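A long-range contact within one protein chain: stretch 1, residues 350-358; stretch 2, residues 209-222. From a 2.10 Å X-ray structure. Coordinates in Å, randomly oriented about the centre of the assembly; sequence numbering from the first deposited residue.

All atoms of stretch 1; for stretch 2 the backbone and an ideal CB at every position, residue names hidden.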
# COMPACT_ATOMS: atom_id res chain seq x y z
N SER A 350 -12.73 11.69 16.03
CA SER A 350 -12.90 10.24 16.00
C SER A 350 -11.63 9.49 15.59
O SER A 350 -11.31 8.44 16.16
CB SER A 350 -14.07 9.84 15.08
OG SER A 350 -15.32 10.08 15.71
N ASN A 351 -10.91 10.03 14.61
CA ASN A 351 -9.61 9.48 14.19
C ASN A 351 -8.55 9.58 15.29
O ASN A 351 -7.73 8.68 15.44
CB ASN A 351 -9.11 10.16 12.91
CG ASN A 351 -9.70 9.55 11.64
OD1 ASN A 351 -9.06 8.74 10.97
ND2 ASN A 351 -10.93 9.92 11.31
N ASP A 352 -8.58 10.68 16.05
CA ASP A 352 -7.63 10.92 17.15
C ASP A 352 -7.72 9.87 18.26
O ASP A 352 -6.70 9.46 18.82
CB ASP A 352 -7.85 12.32 17.76
CG ASP A 352 -7.38 13.44 16.84
OD1 ASP A 352 -6.61 13.19 15.89
OD2 ASP A 352 -7.77 14.60 17.10
N LYS A 353 -8.95 9.44 18.57
CA LYS A 353 -9.20 8.49 19.66
C LYS A 353 -8.59 7.11 19.41
O LYS A 353 -8.07 6.47 20.33
CB LYS A 353 -10.71 8.38 19.93
CG LYS A 353 -11.06 7.64 21.23
CD LYS A 353 -12.52 7.87 21.64
CE LYS A 353 -13.48 6.99 20.87
NZ LYS A 353 -14.90 7.30 21.20
N LEU A 354 -8.64 6.66 18.16
CA LEU A 354 -8.09 5.37 17.76
C LEU A 354 -6.56 5.37 17.73
O LEU A 354 -5.93 4.34 17.99
CB LEU A 354 -8.66 4.92 16.41
CG LEU A 354 -10.17 4.65 16.31
CD1 LEU A 354 -10.60 4.51 14.85
CD2 LEU A 354 -10.58 3.41 17.11
N ILE A 355 -5.97 6.52 17.41
CA ILE A 355 -4.51 6.69 17.38
C ILE A 355 -3.89 6.54 18.78
O ILE A 355 -2.89 5.83 18.95
CB ILE A 355 -4.09 8.04 16.73
CG1 ILE A 355 -4.44 8.05 15.24
CG2 ILE A 355 -2.60 8.32 16.92
CD1 ILE A 355 -4.49 9.44 14.61
N MET A 356 -4.49 7.21 19.77
CA MET A 356 -3.97 7.20 21.15
C MET A 356 -4.03 5.82 21.81
O MET A 356 -3.13 5.45 22.57
CB MET A 356 -4.71 8.23 22.02
CG MET A 356 -4.56 9.70 21.56
SD MET A 356 -2.88 10.36 21.56
CE MET A 356 -2.50 10.40 23.31
N TRP A 357 -5.08 5.05 21.50
CA TRP A 357 -5.25 3.70 22.04
C TRP A 357 -4.29 2.69 21.39
O TRP A 357 -3.71 1.85 22.09
CB TRP A 357 -6.70 3.23 21.88
CG TRP A 357 -6.97 1.85 22.43
CD1 TRP A 357 -7.20 1.51 23.74
CD2 TRP A 357 -7.03 0.62 21.68
NE1 TRP A 357 -7.40 0.15 23.85
CE2 TRP A 357 -7.30 -0.42 22.61
CE3 TRP A 357 -6.88 0.30 20.33
CZ2 TRP A 357 -7.42 -1.76 22.22
CZ3 TRP A 357 -7.00 -1.03 19.94
CH2 TRP A 357 -7.27 -2.04 20.88
N ALA A 358 -4.13 2.77 20.07
CA ALA A 358 -3.34 1.80 19.31
C ALA A 358 -1.83 1.90 19.54
O ALA A 358 -1.16 0.87 19.62
CB ALA A 358 -3.66 1.90 17.82
N UNK A 209 -7.52 4.01 6.14
CA UNK A 209 -6.54 3.49 7.10
C UNK A 209 -7.12 3.13 8.48
O UNK A 209 -6.49 2.41 9.26
CB UNK A 209 -5.43 4.52 7.28
N UNK A 210 -8.32 3.64 8.77
CA UNK A 210 -8.99 3.47 10.06
C UNK A 210 -9.71 2.13 10.28
O UNK A 210 -10.12 1.83 11.40
CB UNK A 210 -10.01 4.60 10.23
N UNK A 211 -9.84 1.33 9.22
CA UNK A 211 -10.70 0.13 9.23
C UNK A 211 -10.30 -0.96 10.25
O UNK A 211 -11.11 -1.34 11.10
CB UNK A 211 -10.70 -0.49 7.83
N UNK A 212 -9.06 -1.45 10.15
CA UNK A 212 -8.60 -2.53 11.04
C UNK A 212 -8.41 -2.14 12.51
O UNK A 212 -8.78 -2.91 13.40
CB UNK A 212 -7.27 -3.08 10.51
N UNK A 213 -7.82 -0.95 12.79
CA UNK A 213 -7.76 -0.47 14.17
C UNK A 213 -9.12 -0.31 14.86
O UNK A 213 -9.22 -0.50 16.08
CB UNK A 213 -7.03 0.88 14.20
N UNK A 214 -10.16 0.03 14.09
CA UNK A 214 -11.51 0.20 14.63
C UNK A 214 -12.18 -1.12 15.03
O UNK A 214 -12.94 -1.16 16.00
CB UNK A 214 -12.38 0.92 13.60
N UNK A 215 -11.90 -2.18 14.27
CA UNK A 215 -12.45 -3.52 14.55
C UNK A 215 -11.82 -4.14 15.80
O UNK A 215 -12.51 -4.81 16.58
CB UNK A 215 -12.23 -4.44 13.35
N UNK A 216 -10.52 -3.90 16.00
CA UNK A 216 -9.81 -4.37 17.20
C UNK A 216 -10.24 -3.61 18.46
O UNK A 216 -10.35 -4.21 19.54
CB UNK A 216 -8.30 -4.23 17.00
N UNK A 217 -10.49 -2.31 18.32
CA UNK A 217 -10.96 -1.46 19.43
C UNK A 217 -12.40 -1.80 19.84
O UNK A 217 -12.75 -1.71 21.02
CB UNK A 217 -10.87 0.02 19.04
N UNK A 218 -13.23 -2.18 18.87
CA UNK A 218 -14.63 -2.53 19.13
C UNK A 218 -14.82 -3.76 20.00
O UNK A 218 -15.80 -3.84 20.75
CB UNK A 218 -15.35 -2.75 17.80
N UNK A 219 -13.89 -4.70 19.92
CA UNK A 219 -13.99 -5.98 20.63
C UNK A 219 -13.18 -6.03 21.93
O UNK A 219 -13.64 -6.59 22.93
CB UNK A 219 -13.53 -7.11 19.71
N UNK A 220 -11.98 -5.45 21.92
CA UNK A 220 -11.06 -5.53 23.07
C UNK A 220 -10.84 -4.19 23.79
O UNK A 220 -9.98 -4.09 24.67
CB UNK A 220 -9.71 -6.07 22.60
N UNK A 221 -11.62 -3.17 23.42
CA UNK A 221 -11.46 -1.81 23.95
C UNK A 221 -11.48 -1.67 25.46
O UNK A 221 -10.63 -0.99 26.03
CB UNK A 221 -12.57 -0.92 23.38
N UNK A 222 -12.45 -2.31 26.10
CA UNK A 222 -12.57 -2.29 27.56
C UNK A 222 -12.53 -3.70 28.14
O UNK A 222 -13.41 -4.10 28.90
CB UNK A 222 -13.87 -1.59 27.98

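Stretch 1 is a helix that offers the second one a short row of side chains: Asn351, Leu354 and Trp357, with Ala358 beside them. The two helix axes cross at 71° and approach to 10.3 Å, so contact is concentrated near the crossing and must be read position by position.

Position 209 has nothing of stretch 1 within 5.5 Å of its ideal CB, and the contact sets no demand there; it is Ser209. Position 210 is different. Its CA-to-CB bond points toward stretch 1, and its ideal CB lies 4.3 Å from Asn351 OD1 and 4.7 Å from Leu354 CD1. A small residue, a polar one reaching for the amide, or a larger apolar one that turns aside would all suit. The residue is Phe210, with chi1 at 58° (p): its CB stays 4.3 Å from Asn351 OD1 while the ring leads away.

Positions 211 and 212 are free of stretch 1 and hold Val211 and His212. At 213 CA-to-CB points toward the other helix, with the ideal CB 4.9 Å from Leu354 CB and 5.1 Å from Ala358 CB. The backbones are near here, CA of 213 lying 6.9 Å from CA of Leu354, so a compact apolar residue fits. Pro213 is compact, and phi of -59° suits its ring. In the first turn of a helix, the missing amide hydrogen costs little.

Position 214 points away overall, yet its ideal CB is 4.2 Å from Leu354 CD1. Alanine is enough to make that touch, though a longer chain could also leave in the outward direction. Ala214 packs its CB 4.2 Å from Leu354 CD1. Position 215, out of reach, is Ile215.

At 216 the bond runs sideways, with the ideal CB 4.5 Å from Trp357 CZ3, so an aliphatic chain beside the indole is reasonable. Leu216 contributes little side-chain contact; its carbonyl O comes 4.0 Å from Trp357 CH2.

Position 217 is the richest. Its ideal CB sits 3.9 Å from Leu354 CD2 and 4.1 Å from Trp357 CZ3, with an indole face nearby. Leucine, methionine or an aromatic could use it. Phe217 takes chi1 at 180° (t), which carries its ring edge to the face of Trp357: the planes stand at 76°, and Phe217 CD1 is 3.6 Å from Trp357 CD2. Its CB also packs 3.9 Å from Leu354 CD2.

Positions 218 and 219, which stretch 1 leaves unconstrained, are Gly218 and Arg219. At 220 the ideal CB is 4.9 Å from Trp357 CZ2, close enough for an apolar residue at the margin; Trp220 turns its ring away and leaves its O 4.2 Å from that CZ2.

At 221 an ideal CB would lie 2.5 Å from the O of 217, a clash that calls for glycine. Gly221 instead offers its carbonyl: water 1 donates to Gly221 O (3.1 Å) and accepts from Trp357 NE1 (3.3 Å), bridging the stretches where no direct hydrogen bond forms. Position 222, pointing away, is Ser222.

Stretch 2 (209-222) SFVHPAILFGRWGS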
# COMPACT_ATOMS: atom_id res chain seq x y z
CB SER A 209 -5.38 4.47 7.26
OG SER A 209 -4.64 4.60 6.06
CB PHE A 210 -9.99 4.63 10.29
CG PHE A 210 -11.06 4.74 9.22
CD1 PHE A 210 -12.21 3.96 9.29
CD2 PHE A 210 -10.90 5.63 8.16
CE1 PHE A 210 -13.20 4.06 8.30
CE2 PHE A 210 -11.88 5.73 7.17
CZ PHE A 210 -13.03 4.95 7.24
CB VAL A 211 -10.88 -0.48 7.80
CG1 VAL A 211 -11.60 -1.83 7.85
CG2 VAL A 211 -11.64 0.48 6.89
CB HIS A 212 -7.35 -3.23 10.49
CG HIS A 212 -7.62 -4.11 9.30
ND1 HIS A 212 -6.77 -4.18 8.22
CD2 HIS A 212 -8.65 -4.94 9.03
CE1 HIS A 212 -7.26 -5.03 7.33
NE2 HIS A 212 -8.40 -5.50 7.80
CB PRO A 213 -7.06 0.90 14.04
CG PRO A 213 -6.28 0.80 12.78
CD PRO A 213 -7.15 -0.01 11.86
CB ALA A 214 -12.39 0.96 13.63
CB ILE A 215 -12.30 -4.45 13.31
CG1 ILE A 215 -13.21 -3.96 12.17
CG2 ILE A 215 -12.63 -5.91 13.66
CD1 ILE A 215 -12.90 -4.57 10.80
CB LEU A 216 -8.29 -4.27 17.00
CG LEU A 216 -7.62 -5.24 16.02
CD1 LEU A 216 -6.22 -4.75 15.66
CD2 LEU A 216 -7.57 -6.66 16.56
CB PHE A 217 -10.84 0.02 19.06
CG PHE A 217 -11.32 0.97 20.14
CD1 PHE A 217 -10.51 1.25 21.25
CD2 PHE A 217 -12.56 1.59 20.04
CE1 PHE A 217 -10.95 2.13 22.24
CE2 PHE A 217 -13.00 2.47 21.03
CZ PHE A 217 -12.20 2.74 22.13
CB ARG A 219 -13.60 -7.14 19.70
CG ARG A 219 -13.71 -8.55 20.30
CD ARG A 219 -15.15 -8.97 20.57
NE ARG A 219 -15.23 -10.28 21.21
CZ ARG A 219 -15.20 -10.49 22.52
NH1 ARG A 219 -15.09 -9.47 23.37
NH2 ARG A 219 -15.28 -11.73 23.00
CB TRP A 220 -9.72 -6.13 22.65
CG TRP A 220 -9.82 -7.39 21.83
CD1 TRP A 220 -9.51 -7.54 20.51
CD2 TRP A 220 -10.28 -8.68 22.27
NE1 TRP A 220 -9.73 -8.83 20.10
CE2 TRP A 220 -10.21 -9.56 21.17
CE3 TRP A 220 -10.74 -9.18 23.50
CZ2 TRP A 220 -10.58 -10.90 21.25
CZ3 TRP A 220 -11.11 -10.52 23.58
CH2 TRP A 220 -11.03 -11.36 22.46
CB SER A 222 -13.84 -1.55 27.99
OG SER A 222 -15.00 -2.22 27.50
O HOH W 1 -7.81 -2.17 26.09
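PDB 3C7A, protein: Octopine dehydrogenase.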